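Local coordinates for protein C2 toxin component I (Clostridium botulinum, PDB 2J3X) that serves as the enzymatic component of the binary C2 toxin, an ADP-ribosyltransferase that modifies actin inside target cells, at residues K19-E24 / V183-N188; P405-S408 / T414-T417. The protein carries 2 engineered substitutions. All coordinates share one frame; numbering follows the deposited sequence.

Overall arrangement
The two interactions lie in different ADP-ribosyltransferase family regions of one chain, their centres 32 Å apart and their nearest atoms about 15 Å apart, and they share no helix or strand. Interaction 1 joins segments 159 residues apart: a helix near the N-terminus meets a strand of the first region's sheet through valine methyls on the helix backbone and a tryptophan edge on a leucine, with no hydrogen bond between the segments, and the touching residues are mostly buried. Interaction 2 is local, two neighbouring strands of a hairpin in the second region, and backbone hydrogen bonds hold it. It is only partly buried, with a water-bridged threonine pair on one face.

Interaction 1. Residues K19-E24 / V183-N188; sequences KEWGKE and VSLLLN. Engineered in segment 19-24: Glu-20 (natural residue Lys). With SO4 (sulfate ion), chain T.
Val-183 fills the close part of this helix-on-strand contact, setting its two methyls against the backbone of helix 15-30. CG1 reaches the CA of Gly-22 at 3.9 Å, while CG2 lies 3.8 Å from the CA of Lys-19. The torsion of the valine (chi1 -172°) spreads the methyls along the helix, one for each residue. Gly-22, with no side chain, presents its bare CA to the valine methyl. The axes of segments 19-24 and 183-187 approach to 8.7 Å, their N-to-C directions 37° apart.

Farther along, Trp-21 carries the contact to Leu-185. The six-membered end of the indole reaches the strand edge-on, CH2 lying 3.8 Å from the CD2 of Leu-185 and near the ring plane. Against this tight part, made by buried Val-183, Gly-22 and Leu-185, stands a looser, polar side at the partly exposed Trp-21 and Lys-19. There NE1 of Trp-21 donates to O3 of a sulfate at 2.9 Å (161°), an ion probably picked up from the crystallisation medium that Arg-96 also binds. The CB of Lys-19 points away from the strand, and its NZ is paired with Glu-15 in a salt bridge.

The whole is plain packing of helix 15-30 against the sheet of the first ADP-ribosyltransferase family region. Strand 183-187 runs between strands 147-150 and 175-178, both antiparallel to it. Val-176 of the latter touches Trp-21 and Leu-185 alike.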
loop_
_atom_site.group_PDB
_atom_site.type_symbol
_atom_site.label_atom_id
_atom_site.label_comp_id
_atom_site.label_asym_id
_atom_site.label_seq_id
_atom_site.Cartn_x
_atom_site.Cartn_y
_atom_site.Cartn_z
ATOM N N LYS A 19 19.201 24.240 -7.807
ATOM C CA LYS A 19 19.566 23.586 -9.060
ATOM C C LYS A 19 21.053 23.183 -9.036
ATOM O O LYS A 19 21.392 22.058 -9.416
ATOM C CB LYS A 19 19.299 24.499 -10.253
ATOM C CG LYS A 19 19.480 23.746 -11.560
ATOM C CD LYS A 19 19.260 24.661 -12.727
ATOM C CE LYS A 19 18.164 24.115 -13.570
ATOM N NZ LYS A 19 16.921 24.341 -12.766
ATOM N N GLU A 20 21.923 24.079 -8.564
ATOM C CA GLU A 20 23.351 23.750 -8.636
ATOM C C GLU A 20 23.721 22.666 -7.619
ATOM O O GLU A 20 24.605 21.822 -7.881
ATOM C CB GLU A 20 24.220 25.005 -8.500
ATOM C CG GLU A 20 24.193 25.625 -7.141
ATOM C CD GLU A 20 24.631 27.097 -7.169
ATOM O OE1 GLU A 20 25.230 27.520 -8.143
ATOM O OE2 GLU A 20 24.385 27.795 -6.176
ATOM N N TRP A 21 23.012 22.647 -6.494
ATOM C CA TRP A 21 23.160 21.553 -5.503
ATOM C C TRP A 21 22.743 20.253 -6.164
ATOM O O TRP A 21 23.452 19.241 -6.076
ATOM C CB TRP A 21 22.245 21.825 -4.298
ATOM C CG TRP A 21 22.353 20.803 -3.184
ATOM C CD1 TRP A 21 23.217 20.805 -2.123
ATOM C CD2 TRP A 21 21.563 19.607 -3.065
ATOM N NE1 TRP A 21 22.981 19.676 -1.319
ATOM C CE2 TRP A 21 21.969 18.944 -1.896
ATOM C CE3 TRP A 21 20.485 19.086 -3.794
ATOM C CZ2 TRP A 21 21.374 17.719 -1.473
ATOM C CZ3 TRP A 21 19.895 17.882 -3.377
ATOM C CH2 TRP A 21 20.341 17.222 -2.216
ATOM N N GLY A 22 21.581 20.265 -6.807
ATOM C CA GLY A 22 21.069 19.075 -7.541
ATOM C C GLY A 22 22.070 18.554 -8.543
ATOM O O GLY A 22 22.345 17.382 -8.582
ATOM N N LYS A 23 22.622 19.420 -9.375
ATOM C CA LYS A 23 23.626 18.955 -10.345
ATOM C C LYS A 23 24.843 18.323 -9.685
ATOM O O LYS A 23 25.350 17.307 -10.176
ATOM C CB LYS A 23 24.068 20.123 -11.263
ATOM C CG LYS A 23 22.963 20.725 -12.155
ATOM C CD LYS A 23 21.882 19.721 -12.727
ATOM C CE LYS A 23 22.419 18.877 -13.918
ATOM N NZ LYS A 23 21.419 17.896 -14.420
ATOM N N GLU A 24 25.327 18.930 -8.601
ATOM C CA GLU A 24 26.533 18.479 -7.863
ATOM C C GLU A 24 26.212 17.106 -7.249
ATOM O O GLU A 24 27.010 16.170 -7.285
ATOM C CB GLU A 24 26.858 19.489 -6.770
ATOM C CG GLU A 24 28.052 19.194 -5.892
ATOM C CD GLU A 24 29.376 19.072 -6.646
ATOM O OE1 GLU A 24 29.488 19.549 -7.791
ATOM O OE2 GLU A 24 30.329 18.504 -6.050
ATOM N N VAL A 183 13.839 20.543 -8.432
ATOM C CA VAL A 183 14.864 19.632 -7.971
ATOM C C VAL A 183 14.208 18.703 -6.952
ATOM O O VAL A 183 13.477 19.180 -6.086
ATOM C CB VAL A 183 16.021 20.432 -7.303
ATOM C CG1 VAL A 183 17.201 19.495 -6.982
ATOM C CG2 VAL A 183 16.454 21.566 -8.220
ATOM N N SER A 184 14.484 17.402 -7.031
ATOM C CA SER A 184 13.828 16.438 -6.136
ATOM C C SER A 184 14.775 15.333 -5.698
ATOM O O SER A 184 15.716 14.952 -6.423
ATOM C CB SER A 184 12.605 15.765 -6.819
ATOM O OG SER A 184 11.672 16.728 -7.252
ATOM N N LEU A 185 14.542 14.821 -4.517
ATOM C CA LEU A 185 15.189 13.537 -4.162
ATOM C C LEU A 185 14.277 12.419 -4.665
ATOM O O LEU A 185 13.069 12.597 -4.775
ATOM C CB LEU A 185 15.364 13.350 -2.664
ATOM C CG LEU A 185 16.005 14.500 -1.850
ATOM C CD1 LEU A 185 16.277 14.117 -0.441
ATOM C CD2 LEU A 185 17.311 14.963 -2.564
ATOM N N LEU A 186 14.876 11.267 -4.912
ATOM C CA LEU A 186 14.126 10.068 -5.228
ATOM C C LEU A 186 14.424 9.120 -4.081
ATOM O O LEU A 186 15.600 8.903 -3.749
ATOM C CB LEU A 186 14.644 9.481 -6.562
ATOM C CG LEU A 186 13.761 8.300 -7.019
ATOM C CD1 LEU A 186 12.350 8.762 -7.334
ATOM C CD2 LEU A 186 14.408 7.652 -8.229
ATOM N N LEU A 187 13.393 8.538 -3.472
ATOM C CA LEU A 187 13.618 7.605 -2.359
ATOM C C LEU A 187 13.002 6.237 -2.717
ATOM O O LEU A 187 12.245 6.148 -3.689
ATOM C CB LEU A 187 13.017 8.123 -1.036
ATOM C CG LEU A 187 13.241 9.595 -0.715
ATOM C CD1 LEU A 187 12.435 9.894 0.560
ATOM C CD2 LEU A 187 14.712 9.867 -0.474
ATOM N N ASN A 188 13.361 5.208 -1.949
ATOM C CA ASN A 188 12.955 3.830 -2.199
ATOM C C ASN A 188 11.435 3.695 -2.277
ATOM O O ASN A 188 10.652 4.514 -1.725
ATOM C CB ASN A 188 13.444 2.965 -1.026
ATOM C CG ASN A 188 14.932 2.698 -1.091
ATOM O OD1 ASN A 188 15.513 2.774 -2.169
ATOM N ND2 ASN A 188 15.512 2.268 0.014
HETATM S S SO4 T . 24.995 17.109 1.082
HETATM O O1 SO4 T . 26.240 17.171 0.313
HETATM O O2 SO4 T . 25.356 16.860 2.477
HETATM O O3 SO4 T . 24.290 18.397 0.976
HETATM O O4 SO4 T . 24.151 16.002 0.619
#

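Interaction 2. Residues P405-S408 / T414-T417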
loop_
_atom_site.group_PDB
_atom_site.type_symbol
_atom_site.label_atom_id
_atom_site.label_comp_id
_atom_site.label_asym_id
_atom_site.label_seq_id
_atom_site.Cartn_x
_atom_site.Cartn_y
_atom_site.Cartn_z
ATOM N N PRO A 405 -5.889 2.154 -7.948
ATOM C CA PRO A 405 -5.902 1.280 -9.180
ATOM C C PRO A 405 -4.478 0.871 -9.576
ATOM O O PRO A 405 -3.534 1.677 -9.425
ATOM C CB PRO A 405 -6.433 2.226 -10.290
ATOM C CG PRO A 405 -6.839 3.473 -9.601
ATOM C CD PRO A 405 -6.129 3.561 -8.260
ATOM N N ILE A 406 -4.330 -0.330 -10.133
ATOM C CA ILE A 406 -3.047 -0.783 -10.619
ATOM C C ILE A 406 -3.274 -1.594 -11.864
ATOM O O ILE A 406 -4.428 -1.924 -12.196
ATOM C CB ILE A 406 -2.337 -1.691 -9.585
ATOM C CG1 ILE A 406 -3.155 -2.989 -9.318
ATOM C CG2 ILE A 406 -2.071 -0.929 -8.255
ATOM C CD1 ILE A 406 -2.322 -4.111 -8.671
ATOM N N THR A 407 -2.189 -1.961 -12.523
ATOM C CA THR A 407 -2.310 -2.899 -13.615
ATOM C C THR A 407 -1.475 -4.099 -13.249
ATOM O O THR A 407 -0.236 -4.005 -13.357
ATOM C CB THR A 407 -1.726 -2.273 -14.911
ATOM O OG1 THR A 407 -2.378 -1.028 -15.210
ATOM C CG2 THR A 407 -1.844 -3.229 -16.085
ATOM N N SER A 408 -2.109 -5.233 -12.886
ATOM C CA SER A 408 -1.347 -6.428 -12.461
ATOM C C SER A 408 -0.881 -7.215 -13.693
ATOM O O SER A 408 -1.602 -7.278 -14.712
ATOM C CB SER A 408 -2.188 -7.335 -11.595
ATOM O OG SER A 408 -1.459 -8.453 -11.050
ATOM N N THR A 414 -0.833 -11.138 -20.694
ATOM C CA THR A 414 -2.093 -10.801 -20.043
ATOM C C THR A 414 -1.825 -9.825 -18.903
ATOM O O THR A 414 -1.016 -10.148 -18.037
ATOM C CB THR A 414 -2.711 -12.057 -19.460
ATOM O OG1 THR A 414 -2.831 -13.044 -20.515
ATOM C CG2 THR A 414 -4.075 -11.776 -18.840
ATOM N N LYS A 415 -2.456 -8.646 -18.951
ATOM C CA LYS A 415 -2.390 -7.679 -17.834
ATOM C C LYS A 415 -3.824 -7.425 -17.430
ATOM O O LYS A 415 -4.738 -7.623 -18.257
ATOM C CB LYS A 415 -1.822 -6.350 -18.327
ATOM C CG LYS A 415 -0.376 -6.390 -18.807
ATOM C CD LYS A 415 0.161 -4.987 -18.949
ATOM C CE LYS A 415 -0.413 -4.218 -20.123
ATOM N NZ LYS A 415 0.643 -3.226 -20.597
ATOM N N MET A 416 -4.070 -7.004 -16.186
ATOM C CA MET A 416 -5.441 -6.812 -15.753
ATOM C C MET A 416 -5.494 -5.577 -14.831
ATOM O O MET A 416 -4.637 -5.431 -13.941
ATOM C CB MET A 416 -5.936 -8.095 -15.049
ATOM C CG MET A 416 -7.376 -8.033 -14.649
ATOM S SD MET A 416 -7.923 -9.491 -13.733
ATOM C CE MET A 416 -6.998 -10.682 -14.624
ATOM N N THR A 417 -6.475 -4.709 -15.041
ATOM C CA THR A 417 -6.686 -3.606 -14.092
ATOM C C THR A 417 -7.279 -4.216 -12.827
ATOM O O THR A 417 -8.302 -4.947 -12.810
ATOM C CB THR A 417 -7.599 -2.507 -14.658
ATOM O OG1 THR A 417 -7.010 -1.979 -15.851
ATOM C CG2 THR A 417 -7.750 -1.382 -13.675
HETATM O O HOH W 1 -4.846 -0.287 -15.738
#
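Thr-407 and Thr-417 face each other across an antiparallel beta hairpin, formed by strands 397-411 and 414-426, which lies within the sheet of the second ADP-ribosyltransferase family region. They make a non-hydrogen-bonded pair, with CA atoms 4.5 Å apart, and the next pair, Ser-408 with Met-416, is hydrogen-bonded.

Backbone bonds hold that second pair from both directions. Ser-408 N donates to Met-416 O at 2.7 Å, and Met-416 N returns a bond of 2.9 Å to Ser-408 O. CA-H...O contacts add to this ladder: the CA of Lys-415 approaches Ser-408 O, and the CA of Thr-417 approaches Ile-406 O.

Apolar contact is confined to a few atoms. On the threonine side of the sheet, CG2 of Thr-407 is anti to its backbone N, which brings the methyl 3.8 Å from the CB of Lys-415 and close to its CD; beyond, the lysine chain bends at chi3 and its end leads away. A methyl-to-carbonyl contact stands apart from these: CG2 of Thr-417 is 3.7 Å from the carbonyl O of Ile-406.

Polar side-chain partners lie mostly outside the hairpin pair. Ser-408 OG bonds to Phe-62 O, on the side turned to the loop after helix 47-59, while Thr-417 OG1 bonds to Asp-315. Between the two threonines sits a water, 2.6 Å from Thr-407 OG1 and donating to Thr-417 OG1 at 2.7 Å.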